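Local coordinates for designed protein 5L6HC3_1 (Synthetic construct, PDB 5IZS) that assembles with two further copies of itself into a computationally designed helical homotrimer whose specificity of association is meant to come from buried hydrogen-bond networks, at residues C[9-13]-C[76-80]. Sequence-based numbering, arbitrary orientation.
Sequences DLQRL and ESRYI
Leu10 and Leu13, one turn apart on helix 6-41, bring their CD2 methyls to the same atom, the hydroxyl oxygen of Ser77. Leu13 CD2 lies 3.2 Å from Ser77 OG, and Leu10 CD2 reaches that OG at 3.3 Å while also touching Ser77 CB. This is the close-packed side, and the oxygen there is buried with its polar needs met: OG is hydrogen-bonded to Ala73 O in its own helix and to Gln11 NE2 of a second subunit. Leu13 gets there with CG anti to its backbone N (chi1 -169°), and its CD2 also rests 3.8 Å from Glu76 CB. Next to the serine, Leu10 and Ile80 lie alongside each other with their ends pointing opposite ways, Ile80 CG2 meeting Leu10 CG at 3.8 Å and Ile80 CD1 meeting Leu10 CD2 at the same distance. The two segments belong to a helical hairpin, with axes 10.3 Å apart and running antiparallel at 176°; three such hairpins make the six-helix trimer, and the serine–glutamine bond ties one hairpin to the next. Cutting Leu10 back to an alanine is likely to leave Ile80 CG2 and CD1, and one side of Ser77 OG, without the branch that packs on them. Away from the leucines the fit slackens: Asp9 CB comes no nearer to Ile80 CD1 than 4.4 Å, and its exposed carboxylate makes a long salt bridge to Arg12, one turn along the same helix. Glu76, partly exposed, likewise gives only its CB to the leucine and sends its carboxylate back along its own helix to a salt bridge with Arg72.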
loop_
_atom_site.group_PDB
_atom_site.type_symbol
_atom_site.label_atom_id
_atom_site.label_comp_id
_atom_site.label_asym_id
_atom_site.label_seq_id
_atom_site.Cartn_x
_atom_site.Cartn_y
_atom_site.Cartn_z
ATOM N N ASP C 9 -15.052 -1.987 -19.460
ATOM C CA ASP C 9 -15.455 -2.785 -18.306
ATOM C C ASP C 9 -14.249 -3.374 -17.590
ATOM O O ASP C 9 -14.244 -3.503 -16.367
ATOM C CB ASP C 9 -16.409 -3.902 -18.724
ATOM C CG ASP C 9 -17.771 -3.381 -19.125
ATOM O OD1 ASP C 9 -18.135 -2.268 -18.686
ATOM O OD2 ASP C 9 -18.479 -4.083 -19.877
ATOM N N LEU C 10 -13.230 -3.743 -18.360
ATOM C CA LEU C 10 -11.964 -4.183 -17.790
ATOM C C LEU C 10 -11.311 -3.041 -17.025
ATOM O O LEU C 10 -10.660 -3.249 -15.998
ATOM C CB LEU C 10 -11.028 -4.688 -18.888
ATOM C CG LEU C 10 -11.249 -6.138 -19.311
ATOM C CD1 LEU C 10 -10.379 -6.498 -20.501
ATOM C CD2 LEU C 10 -10.953 -7.050 -18.137
ATOM N N GLN C 11 -11.502 -1.831 -17.537
ATOM C CA GLN C 11 -10.917 -0.641 -16.941
ATOM C C GLN C 11 -11.502 -0.345 -15.560
ATOM O O GLN C 11 -10.760 -0.067 -14.619
ATOM C CB GLN C 11 -11.113 0.559 -17.867
ATOM C CG GLN C 11 -10.412 1.819 -17.397
ATOM C CD GLN C 11 -8.900 1.723 -17.484
ATOM O OE1 GLN C 11 -8.357 0.829 -18.133
ATOM N NE2 GLN C 11 -8.211 2.647 -16.824
ATOM N N ARG C 12 -12.826 -0.410 -15.438
ATOM C CA ARG C 12 -13.491 -0.143 -14.163
ATOM C C ARG C 12 -13.126 -1.213 -13.131
ATOM O O ARG C 12 -13.072 -0.939 -11.932
ATOM C CB ARG C 12 -15.012 -0.063 -14.346
ATOM C CG ARG C 12 -15.752 0.562 -13.166
ATOM C CD ARG C 12 -17.275 0.489 -13.316
ATOM N NE ARG C 12 -17.839 1.593 -14.091
ATOM C CZ ARG C 12 -18.523 1.442 -15.222
ATOM N NH1 ARG C 12 -18.730 0.231 -15.722
ATOM N NH2 ARG C 12 -19.001 2.504 -15.856
ATOM N N LEU C 13 -12.861 -2.426 -13.615
ATOM C CA LEU C 13 -12.380 -3.515 -12.772
ATOM C C LEU C 13 -11.059 -3.112 -12.116
ATOM O O LEU C 13 -10.850 -3.349 -10.929
ATOM C CB LEU C 13 -12.218 -4.798 -13.598
ATOM C CG LEU C 13 -11.975 -6.139 -12.899
ATOM C CD1 LEU C 13 -12.960 -6.341 -11.762
ATOM C CD2 LEU C 13 -12.087 -7.279 -13.904
ATOM N N GLU C 76 -12.489 -12.453 -13.358
ATOM C CA GLU C 76 -13.525 -11.657 -14.010
ATOM C C GLU C 76 -13.011 -11.115 -15.338
ATOM O O GLU C 76 -13.762 -11.005 -16.307
ATOM C CB GLU C 76 -13.986 -10.508 -13.112
ATOM C CG GLU C 76 -14.912 -10.924 -11.978
ATOM C CD GLU C 76 -15.594 -9.736 -11.322
ATOM O OE1 GLU C 76 -16.303 -8.990 -12.033
ATOM O OE2 GLU C 76 -15.411 -9.538 -10.103
ATOM N N SER C 77 -11.720 -10.792 -15.375
ATOM C CA SER C 77 -11.082 -10.301 -16.592
ATOM C C SER C 77 -11.070 -11.362 -17.684
ATOM O O SER C 77 -11.353 -11.070 -18.846
ATOM C CB SER C 77 -9.657 -9.839 -16.304
ATOM O OG SER C 77 -9.655 -8.655 -15.526
ATOM N N ARG C 78 -10.724 -12.590 -17.304
ATOM C CA ARG C 78 -10.763 -13.720 -18.226
ATOM C C ARG C 78 -12.141 -13.856 -18.857
ATOM O O ARG C 78 -12.271 -14.034 -20.064
ATOM C CB ARG C 78 -10.426 -15.028 -17.517
ATOM C CG ARG C 78 -9.012 -15.199 -17.004
ATOM C CD ARG C 78 -8.847 -16.622 -16.460
ATOM N NE ARG C 78 -10.058 -17.089 -15.779
ATOM C CZ ARG C 78 -10.912 -17.981 -16.279
ATOM N NH1 ARG C 78 -10.694 -18.517 -17.473
ATOM N NH2 ARG C 78 -11.988 -18.333 -15.585
ATOM N N TYR C 79 -13.165 -13.790 -18.014
ATOM C CA TYR C 79 -14.551 -13.925 -18.446
ATOM C C TYR C 79 -14.923 -12.908 -19.520
ATOM O O TYR C 79 -15.678 -13.203 -20.449
ATOM C CB TYR C 79 -15.480 -13.776 -17.245
ATOM C CG TYR C 79 -16.928 -13.610 -17.616
ATOM C CD1 TYR C 79 -17.659 -14.680 -18.110
ATOM C CD2 TYR C 79 -17.568 -12.386 -17.472
ATOM C CE1 TYR C 79 -18.991 -14.537 -18.455
ATOM C CE2 TYR C 79 -18.903 -12.233 -17.812
ATOM C CZ TYR C 79 -19.609 -13.314 -18.303
ATOM O OH TYR C 79 -20.935 -13.170 -18.645
ATOM N N ILE C 80 -14.377 -11.708 -19.376
ATOM C CA ILE C 80 -14.667 -10.593 -20.267
ATOM C C ILE C 80 -13.997 -10.784 -21.635
ATOM O O ILE C 80 -14.403 -10.180 -22.620
ATOM C CB ILE C 80 -14.226 -9.256 -19.605
ATOM C CG1 ILE C 80 -15.097 -8.972 -18.381
ATOM C CG2 ILE C 80 -14.326 -8.078 -20.559
ATOM C CD1 ILE C 80 -14.625 -7.802 -17.550
#